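Transcriptional regulator, AraC family (Pseudomonas putida, PDB 3GRA) probably binds specific DNA sequences and regulates transcription, the part crystallised here being its DJ-1/PfpI-family domain and not its AraC-type DNA-binding domain. Local coordinates at residues A[69-77]-A[93-104]; A[119-128]-A[153-161]. All coordinates share one frame; numbering follows the deposited sequence.

Contact 1: A[69-77]-A[93-104]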
ATOM      1  N   LEU A  69      -5.367  21.595  -7.885  1.00 50.30           N
ATOM      2  CA  LEU A  69      -5.045  21.399  -6.478  1.00 49.52           C
ATOM      3  C   LEU A  69      -5.928  22.376  -5.709  1.00 49.96           C
ATOM      4  O   LEU A  69      -6.132  22.254  -4.504  1.00 49.74           O
ATOM      5  CB  LEU A  69      -3.562  21.704  -6.209  1.00 47.63           C
ATOM      6  CG  LEU A  69      -2.496  20.850  -6.917  1.00 46.18           C
ATOM      7  CD1 LEU A  69      -1.114  21.260  -6.443  1.00 43.61           C
ATOM      8  CD2 LEU A  69      -2.724  19.384  -6.626  1.00 45.75           C
ATOM      9  N   LYS A  70      -6.466  23.332  -6.456  1.00 51.13           N
ATOM     10  CA  LYS A  70      -7.323  24.391  -5.943  1.00 51.28           C
ATOM     11  C   LYS A  70      -8.522  23.902  -5.139  1.00 50.56           C
ATOM     12  O   LYS A  70      -8.930  24.551  -4.178  1.00 50.42           O
ATOM     13  CB  LYS A  70      -7.807  25.249  -7.115  1.00 53.50           C
ATOM     14  CG  LYS A  70      -8.358  26.609  -6.732  1.00 56.51           C
ATOM     15  CD  LYS A  70      -8.648  27.452  -7.973  1.00 58.40           C
ATOM     16  CE  LYS A  70      -9.159  28.845  -7.601  1.00 60.11           C
ATOM     17  NZ  LYS A  70     -10.448  28.809  -6.843  1.00 59.48           N
ATOM     18  N   GLU A  71      -9.085  22.763  -5.521  1.00 50.22           N
ATOM     19  CA  GLU A  71     -10.243  22.228  -4.819  1.00 49.64           C
ATOM     20  C   GLU A  71      -9.875  21.288  -3.670  1.00 48.12           C
ATOM     21  O   GLU A  71     -10.725  20.559  -3.162  1.00 48.94           O
ATOM     22  CB  GLU A  71     -11.154  21.505  -5.815  1.00 53.15           C
ATOM     23  CG  GLU A  71     -11.658  22.392  -6.958  1.00 55.61           C
ATOM     24  CD  GLU A  71     -12.176  23.744  -6.473  1.00 57.70           C
ATOM     25  OE1 GLU A  71     -13.061  23.775  -5.589  1.00 58.57           O
ATOM     26  OE2 GLU A  71     -11.695  24.780  -6.976  1.00 57.56           O
ATOM     27  N   LEU A  72      -8.614  21.324  -3.252  1.00 45.70           N
ATOM     28  CA  LEU A  72      -8.128  20.453  -2.188  1.00 43.47           C
ATOM     29  C   LEU A  72      -8.177  20.992  -0.766  1.00 41.34           C
ATOM     30  O   LEU A  72      -7.957  22.174  -0.522  1.00 39.47           O
ATOM     31  CB  LEU A  72      -6.683  20.038  -2.481  1.00 44.11           C
ATOM     32  CG  LEU A  72      -6.417  18.661  -3.090  1.00 45.93           C
ATOM     33  CD1 LEU A  72      -7.309  18.441  -4.301  1.00 45.31           C
ATOM     34  CD2 LEU A  72      -4.944  18.555  -3.472  1.00 45.16           C
ATOM     35  N   ASP A  73      -8.457  20.097   0.173  1.00 39.20           N
ATOM     36  CA  ASP A  73      -8.454  20.443   1.588  1.00 36.80           C
ATOM     37  C   ASP A  73      -7.116  19.983   2.152  1.00 35.77           C
ATOM     38  O   ASP A  73      -6.601  20.568   3.106  1.00 36.25           O
ATOM     39  CB  ASP A  73      -9.579  19.729   2.331  1.00 36.47           C
ATOM     40  CG  ASP A  73     -10.940  20.318   2.020  1.00 37.66           C
ATOM     41  OD1 ASP A  73     -11.124  21.539   2.226  1.00 38.75           O
ATOM     42  OD2 ASP A  73     -11.821  19.563   1.578  1.00 34.51           O
ATOM     43  N   LEU A  74      -6.538  18.944   1.548  1.00 33.35           N
ATOM     44  CA  LEU A  74      -5.269  18.406   2.032  1.00 30.27           C
ATOM     45  C   LEU A  74      -4.427  17.707   0.971  1.00 29.52           C
ATOM     46  O   LEU A  74      -4.883  16.788   0.292  1.00 30.52           O
ATOM     47  CB  LEU A  74      -5.530  17.435   3.188  1.00 26.13           C
ATOM     48  CG  LEU A  74      -4.369  16.592   3.736  1.00 26.29           C
ATOM     49  CD1 LEU A  74      -3.366  17.470   4.481  1.00 23.25           C
ATOM     50  CD2 LEU A  74      -4.934  15.513   4.648  1.00 24.74           C
ATOM     51  N   LEU A  75      -3.187  18.155   0.848  1.00 28.22           N
ATOM     52  CA  LEU A  75      -2.237  17.595  -0.097  1.00 25.63           C
ATOM     53  C   LEU A  75      -1.174  16.908   0.747  1.00 22.91           C
ATOM     54  O   LEU A  75      -0.505  17.553   1.549  1.00 19.70           O
ATOM     55  CB  LEU A  75      -1.595  18.711  -0.930  1.00 27.04           C
ATOM     56  CG  LEU A  75      -0.660  18.314  -2.080  1.00 27.33           C
ATOM     57  CD1 LEU A  75      -1.392  17.388  -3.044  1.00 28.48           C
ATOM     58  CD2 LEU A  75      -0.208  19.569  -2.820  1.00 26.63           C
ATOM     59  N   VAL A  76      -1.031  15.600   0.553  1.00 21.95           N
ATOM     60  CA  VAL A  76      -0.070  14.797   1.288  1.00 20.63           C
ATOM     61  C   VAL A  76       1.101  14.303   0.426  1.00 21.93           C
ATOM     62  O   VAL A  76       0.904  13.736  -0.655  1.00 21.39           O
ATOM     63  CB  VAL A  76      -0.763  13.566   1.901  1.00 20.15           C
ATOM     64  CG1 VAL A  76       0.164  12.884   2.898  1.00 17.28           C
ATOM     65  CG2 VAL A  76      -2.072  13.987   2.579  1.00 21.06           C
ATOM     66  N   VAL A  77       2.321  14.521   0.913  1.00 22.41           N
ATOM     67  CA  VAL A  77       3.502  14.076   0.200  1.00 21.07           C
ATOM     68  C   VAL A  77       3.893  12.711   0.757  1.00 23.45           C
ATOM     69  O   VAL A  77       4.203  12.562   1.959  1.00 22.33           O
ATOM     70  CB  VAL A  77       4.701  15.043   0.363  1.00 21.76           C
ATOM     71  CG1 VAL A  77       5.890  14.515  -0.458  1.00 21.61           C
ATOM     72  CG2 VAL A  77       4.322  16.443  -0.102  1.00 21.52           C
ATOM     73  N   LEU A  93       5.397  24.859  -4.855  1.00 37.53           N
ATOM     74  CA  LEU A  93       4.092  24.215  -4.966  1.00 36.79           C
ATOM     75  C   LEU A  93       3.431  24.096  -3.588  1.00 36.76           C
ATOM     76  O   LEU A  93       2.240  24.387  -3.416  1.00 35.84           O
ATOM     77  CB  LEU A  93       4.236  22.815  -5.570  1.00 36.57           C
ATOM     78  CG  LEU A  93       2.959  21.983  -5.704  1.00 35.62           C
ATOM     79  CD1 LEU A  93       2.080  22.563  -6.795  1.00 37.18           C
ATOM     80  CD2 LEU A  93       3.333  20.548  -6.039  1.00 37.54           C
ATOM     81  N   LEU A  94       4.210  23.663  -2.604  1.00 35.63           N
ATOM     82  CA  LEU A  94       3.686  23.492  -1.261  1.00 36.10           C
ATOM     83  C   LEU A  94       3.509  24.842  -0.575  1.00 37.19           C
ATOM     84  O   LEU A  94       2.582  25.032   0.213  1.00 34.50           O
ATOM     85  CB  LEU A  94       4.618  22.574  -0.461  1.00 35.58           C
ATOM     86  CG  LEU A  94       4.653  21.133  -1.003  1.00 33.81           C
ATOM     87  CD1 LEU A  94       5.962  20.451  -0.627  1.00 31.74           C
ATOM     88  CD2 LEU A  94       3.474  20.360  -0.461  1.00 32.85           C
ATOM     89  N   ASN A  95       4.393  25.780  -0.894  1.00 39.24           N
ATOM     90  CA  ASN A  95       4.331  27.119  -0.329  1.00 41.23           C
ATOM     91  C   ASN A  95       3.000  27.765  -0.772  1.00 41.91           C
ATOM     92  O   ASN A  95       2.270  28.338   0.045  1.00 40.69           O
ATOM     93  CB  ASN A  95       5.527  27.929  -0.836  1.00 43.56           C
ATOM     94  CG  ASN A  95       5.961  28.998   0.140  1.00 47.27           C
ATOM     95  OD1 ASN A  95       5.288  30.015   0.310  1.00 47.08           O
ATOM     96  ND2 ASN A  95       7.094  28.768   0.800  1.00 45.32           N
ATOM     97  N   ASP A  96       2.691  27.654  -2.066  1.00 41.34           N
ATOM     98  CA  ASP A  96       1.454  28.206  -2.612  1.00 41.33           C
ATOM     99  C   ASP A  96       0.242  27.478  -2.054  1.00 40.89           C
ATOM    100  O   ASP A  96      -0.808  28.083  -1.838  1.00 42.70           O
ATOM    101  CB  ASP A  96       1.436  28.113  -4.138  1.00 41.78           C
ATOM    102  CG  ASP A  96       2.527  28.945  -4.792  1.00 43.18           C
ATOM    103  OD1 ASP A  96       2.794  30.075  -4.324  1.00 42.07           O
ATOM    104  OD2 ASP A  96       3.110  28.471  -5.789  1.00 44.61           O
ATOM    105  N   CYS A  97       0.373  26.177  -1.829  1.00 37.74           N
ATOM    106  CA  CYS A  97      -0.738  25.428  -1.269  1.00 35.10           C
ATOM    107  C   CYS A  97      -0.945  25.919   0.165  1.00 33.78           C
ATOM    108  O   CYS A  97      -2.071  25.983   0.656  1.00 33.21           O
ATOM    109  CB  CYS A  97      -0.448  23.921  -1.296  1.00 34.95           C
ATOM    110  SG  CYS A  97      -0.652  23.151  -2.929  1.00 35.51           S
ATOM    111  N   ALA A  98       0.154  26.278   0.825  1.00 33.46           N
ATOM    112  CA  ALA A  98       0.101  26.785   2.194  1.00 35.01           C
ATOM    113  C   ALA A  98      -0.499  28.193   2.182  1.00 35.74           C
ATOM    114  O   ALA A  98      -1.221  28.572   3.098  1.00 35.88           O
ATOM    115  CB  ALA A  98       1.504  26.815   2.809  1.00 31.44           C
ATOM    116  N   ALA A  99      -0.200  28.966   1.142  1.00 37.13           N
ATOM    117  CA  ALA A  99      -0.730  30.320   1.050  1.00 40.14           C
ATOM    118  C   ALA A  99      -2.223  30.272   0.793  1.00 41.68           C
ATOM    119  O   ALA A  99      -2.965  31.042   1.379  1.00 41.36           O
ATOM    120  CB  ALA A  99      -0.033  31.088  -0.060  1.00 40.34           C
ATOM    121  N   HIS A 100      -2.635  29.339  -0.066  1.00 42.01           N
ATOM    122  CA  HIS A 100      -4.031  29.138  -0.452  1.00 42.91           C
ATOM    123  C   HIS A 100      -4.935  28.785   0.723  1.00 42.59           C
ATOM    124  O   HIS A 100      -6.146  28.976   0.649  1.00 43.80           O
ATOM    125  CB  HIS A 100      -4.120  28.024  -1.509  1.00 45.01           C
ATOM    126  CG  HIS A 100      -5.495  27.834  -2.077  1.00 46.56           C
ATOM    127  ND1 HIS A 100      -6.007  28.635  -3.075  1.00 48.14           N
ATOM    128  CD2 HIS A 100      -6.468  26.940  -1.777  1.00 45.91           C
ATOM    129  CE1 HIS A 100      -7.236  28.243  -3.367  1.00 47.32           C
ATOM    130  NE2 HIS A 100      -7.538  27.216  -2.593  1.00 46.00           N
ATOM    131  N   GLY A 101      -4.353  28.255   1.796  1.00 42.74           N
ATOM    132  CA  GLY A 101      -5.139  27.888   2.964  1.00 40.15           C
ATOM    133  C   GLY A 101      -5.266  26.390   3.163  1.00 38.97           C
ATOM    134  O   GLY A 101      -5.970  25.936   4.062  1.00 39.71           O
HETATM  135  N   MSE A 102      -4.580  25.620   2.324  1.00 38.03           N
HETATM  136  CA  MSE A 102      -4.615  24.158   2.399  1.00 35.78           C
HETATM  137  C   MSE A 102      -3.877  23.568   3.593  1.00 34.39           C
HETATM  138  O   MSE A 102      -2.924  24.146   4.103  1.00 32.78           O
HETATM  139  CB  MSE A 102      -3.984  23.541   1.154  1.00 36.16           C
HETATM  140  CG  MSE A 102      -4.782  23.633  -0.126  1.00 39.89           C
HETATM  141 SE   MSE A 102      -3.944  22.702  -1.446  1.00 39.16          SE
HETATM  142  CE  MSE A 102      -3.851  21.216  -0.751  1.00 29.16           C
ATOM    143  N   ALA A 103      -4.331  22.400   4.035  1.00 33.40           N
ATOM    144  CA  ALA A 103      -3.644  21.694   5.102  1.00 33.18           C
ATOM    145  C   ALA A 103      -2.629  20.905   4.272  1.00 31.48           C
ATOM    146  O   ALA A 103      -2.889  20.616   3.096  1.00 29.60           O
ATOM    147  CB  ALA A 103      -4.600  20.749   5.833  1.00 32.74           C
ATOM    148  N   LEU A 104      -1.483  20.577   4.854  1.00 29.67           N
ATOM    149  CA  LEU A 104      -0.453  19.825   4.128  1.00 29.63           C
ATOM    150  C   LEU A 104       0.049  18.652   4.953  1.00 29.50           C
ATOM    151  O   LEU A 104       0.042  18.710   6.189  1.00 29.46           O
ATOM    152  CB  LEU A 104       0.717  20.738   3.761  1.00 27.43           C
ATOM    153  CG  LEU A 104       0.371  21.886   2.821  1.00 29.30           C
ATOM    154  CD1 LEU A 104       1.615  22.751   2.596  1.00 27.67           C
ATOM    155  CD2 LEU A 104      -0.158  21.325   1.505  1.00 29.46           C
TER
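Met102, a selenomethionine here, crosses Leu72 at a slant and bends at chi3 (57°), which brings CE to 3.5 Å from Leu72 CB and, in tight packing, to 3.4 Å from Leu75 CB. A flexible unbranched side chain suits the place, since it can bend to touch both leucines. Leu75 extends with CG anti to the backbone N (chi1 -174°), and its CD2 lies 3.6 Å from Cys97 SG. That compact sulfur also receives Leu69 CD1, a methyl that meets Leu93 CD1 at 3.5 Å where the two leucines cross at about a right angle. Val77 CG2 meets Leu94 CD2 at 4.0 Å. On the opposite sheet face, little Ala103 lets Leu74 CD1 settle close to its backbone. At the exposed end, Lys70 CG abuts His100 CE1. In the parallel strand pairing, Ala103 N donates to Asp73 O (3.1 Å) and Leu75 N bonds weakly to Ala103 O. Gly101 leaves the helix with a positive phi, where a side chain would collide with the preceding carbonyl oxygen, so glycine suits it. In this beta-alpha-beta unit, helix 93-100 runs roughly antiparallel to strand 74-77 (154°); strands 6-12 and 103-107 flank strand 74-78, and helix 110-117 packs on Val77 and Leu94.

Contact 2: A[119-128]-A[153-161]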
ATOM      1  N   VAL A 119       7.074  25.183   5.097  1.00 32.53           N
ATOM      2  CA  VAL A 119       5.680  25.196   5.519  1.00 31.99           C
ATOM      3  C   VAL A 119       5.490  24.559   6.900  1.00 32.51           C
ATOM      4  O   VAL A 119       4.367  24.410   7.374  1.00 32.99           O
ATOM      5  CB  VAL A 119       4.770  24.456   4.500  1.00 33.07           C
ATOM      6  CG1 VAL A 119       4.886  25.105   3.135  1.00 31.52           C
ATOM      7  CG2 VAL A 119       5.158  22.976   4.423  1.00 32.99           C
ATOM      8  N   LEU A 120       6.587  24.167   7.535  1.00 33.20           N
ATOM      9  CA  LEU A 120       6.527  23.571   8.866  1.00 35.06           C
ATOM     10  C   LEU A 120       7.211  24.495   9.872  1.00 37.36           C
ATOM     11  O   LEU A 120       7.613  24.072  10.957  1.00 38.14           O
ATOM     12  CB  LEU A 120       7.216  22.198   8.885  1.00 33.06           C
ATOM     13  CG  LEU A 120       6.523  21.024   8.190  1.00 31.62           C
ATOM     14  CD1 LEU A 120       7.406  19.792   8.284  1.00 31.92           C
ATOM     15  CD2 LEU A 120       5.167  20.759   8.830  1.00 32.63           C
ATOM     16  N   ASP A 121       7.341  25.761   9.497  1.00 38.99           N
ATOM     17  CA  ASP A 121       7.964  26.743  10.364  1.00 39.76           C
ATOM     18  C   ASP A 121       7.102  26.976  11.578  1.00 39.46           C
ATOM     19  O   ASP A 121       5.994  27.498  11.473  1.00 38.69           O
ATOM     20  CB  ASP A 121       8.170  28.059   9.624  1.00 43.02           C
ATOM     21  CG  ASP A 121       9.403  28.044   8.756  1.00 45.43           C
ATOM     22  OD1 ASP A 121      10.033  26.972   8.631  1.00 45.07           O
ATOM     23  OD2 ASP A 121       9.740  29.109   8.199  1.00 48.98           O
ATOM     24  N   ASP A 122       7.629  26.575  12.730  1.00 39.61           N
ATOM     25  CA  ASP A 122       6.949  26.717  14.006  1.00 39.32           C
ATOM     26  C   ASP A 122       5.808  25.719  14.097  1.00 38.09           C
ATOM     27  O   ASP A 122       4.709  26.023  14.582  1.00 39.54           O
ATOM     28  CB  ASP A 122       6.439  28.147  14.172  1.00 40.52           C
ATOM     29  CG  ASP A 122       6.086  28.473  15.605  1.00 41.96           C
ATOM     30  OD1 ASP A 122       6.910  28.183  16.503  1.00 40.02           O
ATOM     31  OD2 ASP A 122       4.991  29.025  15.836  1.00 43.94           O
ATOM     32  N   TYR A 123       6.087  24.511  13.623  1.00 35.19           N
ATOM     33  CA  TYR A 123       5.119  23.417  13.634  1.00 31.10           C
ATOM     34  C   TYR A 123       5.826  22.157  14.107  1.00 29.21           C
ATOM     35  O   TYR A 123       7.057  22.045  14.029  1.00 29.18           O
ATOM     36  CB  TYR A 123       4.590  23.154  12.226  1.00 28.45           C
ATOM     37  CG  TYR A 123       3.400  23.981  11.775  1.00 29.55           C
ATOM     38  CD1 TYR A 123       2.096  23.589  12.089  1.00 28.55           C
ATOM     39  CD2 TYR A 123       3.573  25.091  10.938  1.00 28.24           C
ATOM     40  CE1 TYR A 123       0.995  24.262  11.573  1.00 30.38           C
ATOM     41  CE2 TYR A 123       2.486  25.772  10.413  1.00 30.97           C
ATOM     42  CZ  TYR A 123       1.193  25.353  10.726  1.00 33.91           C
ATOM     43  OH  TYR A 123       0.102  25.983  10.151  1.00 32.49           O
ATOM     44  N   GLY A 124       5.045  21.206  14.599  1.00 27.32           N
ATOM     45  CA  GLY A 124       5.628  19.952  15.020  1.00 24.64           C
ATOM     46  C   GLY A 124       5.402  19.020  13.851  1.00 24.10           C
ATOM     47  O   GLY A 124       4.606  19.332  12.970  1.00 21.43           O
ATOM     48  N   CYS A 125       6.105  17.894  13.820  1.00 24.99           N
ATOM     49  CA  CYS A 125       5.922  16.923  12.756  1.00 24.88           C
ATOM     50  C   CYS A 125       6.595  15.617  13.134  1.00 25.14           C
ATOM     51  O   CYS A 125       7.391  15.557  14.074  1.00 25.22           O
ATOM     52  CB  CYS A 125       6.518  17.425  11.429  1.00 26.81           C
ATOM     53  SG  CYS A 125       8.348  17.330  11.302  1.00 23.57           S
ATOM     54  N   SER A 126       6.263  14.578  12.379  1.00 22.37           N
ATOM     55  CA  SER A 126       6.825  13.250  12.562  1.00 22.63           C
ATOM     56  C   SER A 126       7.542  12.900  11.269  1.00 22.55           C
ATOM     57  O   SER A 126       7.046  13.170  10.172  1.00 23.53           O
ATOM     58  CB  SER A 126       5.722  12.214  12.829  1.00 20.15           C
ATOM     59  OG  SER A 126       5.266  12.295  14.163  1.00 22.61           O
ATOM     60  N   ILE A 127       8.706  12.291  11.396  1.00 22.76           N
ATOM     61  CA  ILE A 127       9.476  11.926  10.215  1.00 23.76           C
ATOM     62  C   ILE A 127      10.303  10.697  10.512  1.00 21.65           C
ATOM     63  O   ILE A 127      10.679  10.461  11.649  1.00 19.94           O
ATOM     64  CB  ILE A 127      10.434  13.085   9.807  1.00 26.34           C
ATOM     65  CG1 ILE A 127      11.193  12.726   8.530  1.00 26.73           C
ATOM     66  CG2 ILE A 127      11.407  13.368  10.937  1.00 22.84           C
ATOM     67  CD1 ILE A 127      12.060  13.879   7.982  1.00 30.12           C
ATOM     68  N   HIS A 128      10.566   9.902   9.488  1.00 22.77           N
ATOM     69  CA  HIS A 128      11.391   8.733   9.674  1.00 23.66           C
ATOM     70  C   HIS A 128      12.754   9.215  10.184  1.00 24.37           C
ATOM     71  O   HIS A 128      13.240  10.264   9.768  1.00 24.25           O
ATOM     72  CB  HIS A 128      11.596   7.995   8.353  1.00 22.87           C
ATOM     73  CG  HIS A 128      12.301   6.686   8.518  1.00 25.54           C
ATOM     74  ND1 HIS A 128      11.633   5.510   8.793  1.00 26.43           N
ATOM     75  CD2 HIS A 128      13.622   6.383   8.544  1.00 23.94           C
ATOM     76  CE1 HIS A 128      12.511   4.542   8.984  1.00 26.37           C
ATOM     77  NE2 HIS A 128      13.725   5.046   8.839  1.00 26.97           N
ATOM     78  N   ARG A 153      -2.538  21.232  13.951  1.00 29.91           N
ATOM     79  CA  ARG A 153      -3.326  22.174  13.165  1.00 28.37           C
ATOM     80  C   ARG A 153      -3.565  21.677  11.749  1.00 28.16           C
ATOM     81  O   ARG A 153      -4.252  20.672  11.542  1.00 26.67           O
ATOM     82  CB  ARG A 153      -2.625  23.535  13.151  1.00 25.70           C
ATOM     83  CG  ARG A 153      -2.688  24.216  14.507  1.00 25.24           C
ATOM     84  CD  ARG A 153      -1.721  25.368  14.621  1.00 27.86           C
ATOM     85  NE  ARG A 153      -0.352  24.898  14.817  1.00 30.02           N
ATOM     86  CZ  ARG A 153       0.706  25.695  14.812  1.00 30.69           C
ATOM     87  NH1 ARG A 153       0.539  26.993  14.627  1.00 30.03           N
ATOM     88  NH2 ARG A 153       1.927  25.192  14.967  1.00 30.19           N
ATOM     89  N   ASP A 154      -2.994  22.380  10.776  1.00 27.22           N
ATOM     90  CA  ASP A 154      -3.147  22.003   9.376  1.00 25.91           C
ATOM     91  C   ASP A 154      -1.849  21.397   8.802  1.00 26.09           C
ATOM     92  O   ASP A 154      -1.538  21.554   7.622  1.00 23.88           O
ATOM     93  CB  ASP A 154      -3.603  23.219   8.557  1.00 24.45           C
ATOM     94  CG  ASP A 154      -2.696  24.399   8.734  1.00 28.34           C
ATOM     95  OD1 ASP A 154      -1.771  24.320   9.576  1.00 32.42           O
ATOM     96  OD2 ASP A 154      -2.899  25.412   8.034  1.00 33.52           O
ATOM     97  N   ARG A 155      -1.105  20.705   9.661  1.00 24.59           N
ATOM     98  CA  ARG A 155       0.111  20.017   9.259  1.00 25.72           C
ATOM     99  C   ARG A 155       0.082  18.615   9.879  1.00 25.33           C
ATOM    100  O   ARG A 155       0.283  18.424  11.087  1.00 26.21           O
ATOM    101  CB  ARG A 155       1.356  20.797   9.687  1.00 26.48           C
ATOM    102  CG  ARG A 155       1.490  22.164   8.995  1.00 27.94           C
ATOM    103  CD  ARG A 155       1.716  22.068   7.473  1.00 28.63           C
ATOM    104  NE  ARG A 155       1.663  23.396   6.847  1.00 31.30           N
ATOM    105  CZ  ARG A 155       0.539  24.002   6.451  1.00 31.58           C
ATOM    106  NH1 ARG A 155      -0.637  23.410   6.590  1.00 27.96           N
ATOM    107  NH2 ARG A 155       0.584  25.223   5.943  1.00 34.13           N
ATOM    108  N   LEU A 156      -0.216  17.645   9.027  1.00 23.23           N
ATOM    109  CA  LEU A 156      -0.317  16.252   9.411  1.00 22.52           C
ATOM    110  C   LEU A 156       0.864  15.421   8.864  1.00 23.52           C
ATOM    111  O   LEU A 156       1.178  15.452   7.668  1.00 21.89           O
ATOM    112  CB  LEU A 156      -1.646  15.685   8.898  1.00 22.33           C
ATOM    113  CG  LEU A 156      -2.943  16.199   9.540  1.00 24.13           C
ATOM    114  CD1 LEU A 156      -3.156  17.685   9.218  1.00 25.56           C
ATOM    115  CD2 LEU A 156      -4.111  15.378   9.015  1.00 24.45           C
ATOM    116  N   SER A 157       1.515  14.666   9.736  1.00 22.00           N
ATOM    117  CA  SER A 157       2.652  13.888   9.276  1.00 24.20           C
ATOM    118  C   SER A 157       2.824  12.590  10.019  1.00 22.20           C
ATOM    119  O   SER A 157       2.437  12.476  11.182  1.00 20.25           O
ATOM    120  CB  SER A 157       3.937  14.716   9.381  1.00 24.33           C
ATOM    121  OG  SER A 157       4.231  15.022  10.730  1.00 26.84           O
ATOM    122  N   ALA A 158       3.413  11.613   9.334  1.00 20.61           N
ATOM    123  CA  ALA A 158       3.644  10.298   9.925  1.00 20.55           C
ATOM    124  C   ALA A 158       5.017   9.756   9.510  1.00 20.26           C
ATOM    125  O   ALA A 158       5.484   9.978   8.388  1.00 19.87           O
ATOM    126  CB  ALA A 158       2.525   9.330   9.516  1.00 12.66           C
ATOM    127  N   ALA A 159       5.645   9.030  10.430  1.00 20.30           N
ATOM    128  CA  ALA A 159       6.967   8.473  10.213  1.00 20.63           C
ATOM    129  C   ALA A 159       6.960   6.984   9.894  1.00 24.25           C
ATOM    130  O   ALA A 159       7.994   6.420   9.545  1.00 26.06           O
ATOM    131  CB  ALA A 159       7.811   8.722  11.427  1.00 17.54           C
ATOM    132  N   SER A 160       5.798   6.348  10.001  1.00 24.17           N
ATOM    133  CA  SER A 160       5.710   4.914   9.770  1.00 24.43           C
ATOM    134  C   SER A 160       4.328   4.520   9.266  1.00 25.08           C
ATOM    135  O   SER A 160       3.400   5.321   9.295  1.00 26.71           O
ATOM    136  CB  SER A 160       5.973   4.184  11.086  1.00 24.63           C
ATOM    137  OG  SER A 160       4.851   4.336  11.958  1.00 24.76           O
ATOM    138  N   PRO A 161       4.175   3.269   8.806  1.00 25.78           N
ATOM    139  CA  PRO A 161       2.864   2.829   8.315  1.00 26.47           C
ATOM    140  C   PRO A 161       1.812   2.969   9.420  1.00 26.12           C
ATOM    141  O   PRO A 161       0.726   3.487   9.193  1.00 25.83           O
ATOM    142  CB  PRO A 161       3.110   1.365   7.930  1.00 23.83           C
ATOM    143  CG  PRO A 161       4.569   1.371   7.522  1.00 23.16           C
ATOM    144  CD  PRO A 161       5.201   2.228   8.589  1.00 24.64           C
TER
HETATM  145  O   HOH W   1       3.022  17.603  11.201  1.00 43.34           O
HETATM  146  O   HOH W   2       6.879  12.474   7.109  1.00 44.45           O
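Tyr123 is sandwiched between two arginines. Over one face, Arg155 CG stands 3.5 Å from the ring centroid in a CH-pi contact, placed there by chi1 (-65°), which sets it anti to the carbonyl carbon; the bend at chi2 carries the chain on toward Val119 O. Over the other face, the Arg153 guanidinium makes an off-centre cation-pi contact, CZ lying 4.0 Å from the same centroid with the planes 31° apart.

Direct hydrogen bonds fix the flat groups. Tyr123 OH donates to the syn lone pair of Asp154 OD1 at 2.6 Å. Near their guanidinium planes, Arg153 NH2 reaches Asp122 O at 2.9 Å and Arg155 NE reaches Val119 O at 2.9 Å. A leucine in place of Tyr123 removes hydroxyl and ring, which would probably leave Asp154 OD1 without this donor and the Arg153 guanidinium freer to turn.

Farther along, the acceptor is a side-chain hydroxyl: Ser157 OG takes the Ser126 N-H at 2.7 Å, nearly straight (166°). A water joins Ser157 OG to Gly124 O and, weakly, to Arg155 O. The Ser126 hydroxyl turns instead to Thr150 and Ala147.

Leu120 CD2 makes apolar contact with Arg155 CB at 3.9 Å. Separately, Ala159 CB packs on the backbone at Ile127 C (3.3 Å), where a small residue suits.

Strand 155-158 lies in the central sheet between strands 103-107 and 149-152, whereas the weakly bonded strand 123-125 pairs with 142-144; the contact thus joins a small parallel sheet to the central one.

No direct backbone-to-backbone hydrogen bond links the segments, so side chains and water do the joining. Arginine suits this because its alkyl part covers a ring while its N-H groups hold carbonyls; the charge of Arg155, whose NH1 forms a salt bridge with Asp154 OD1 although no N-H points at it, is likely to favour the ionised carboxylate.

Strand 103-107 carries the connection: its Leu104 belongs to contact 1, yet its backbone pairs with contact 2 through Leu104 N to Asp154 O (2.9 Å) and Leu104 O to Leu156 N (3.0 Å), both probable hydrogen bonds. Arg155 also spans the boundary, packing on Leu104 and Ala98 and bonding weakly to Met102 O. The centres of the two contacts lie about 14 Å apart, and in sequence contact 1 closes before contact 2 opens. Neither includes the magnesium-binding Asp91, although its side chain is about 6 Å from that of Leu94 and about 8 Å from that of Val119; the modelled magnesium ion is not bound to this chain.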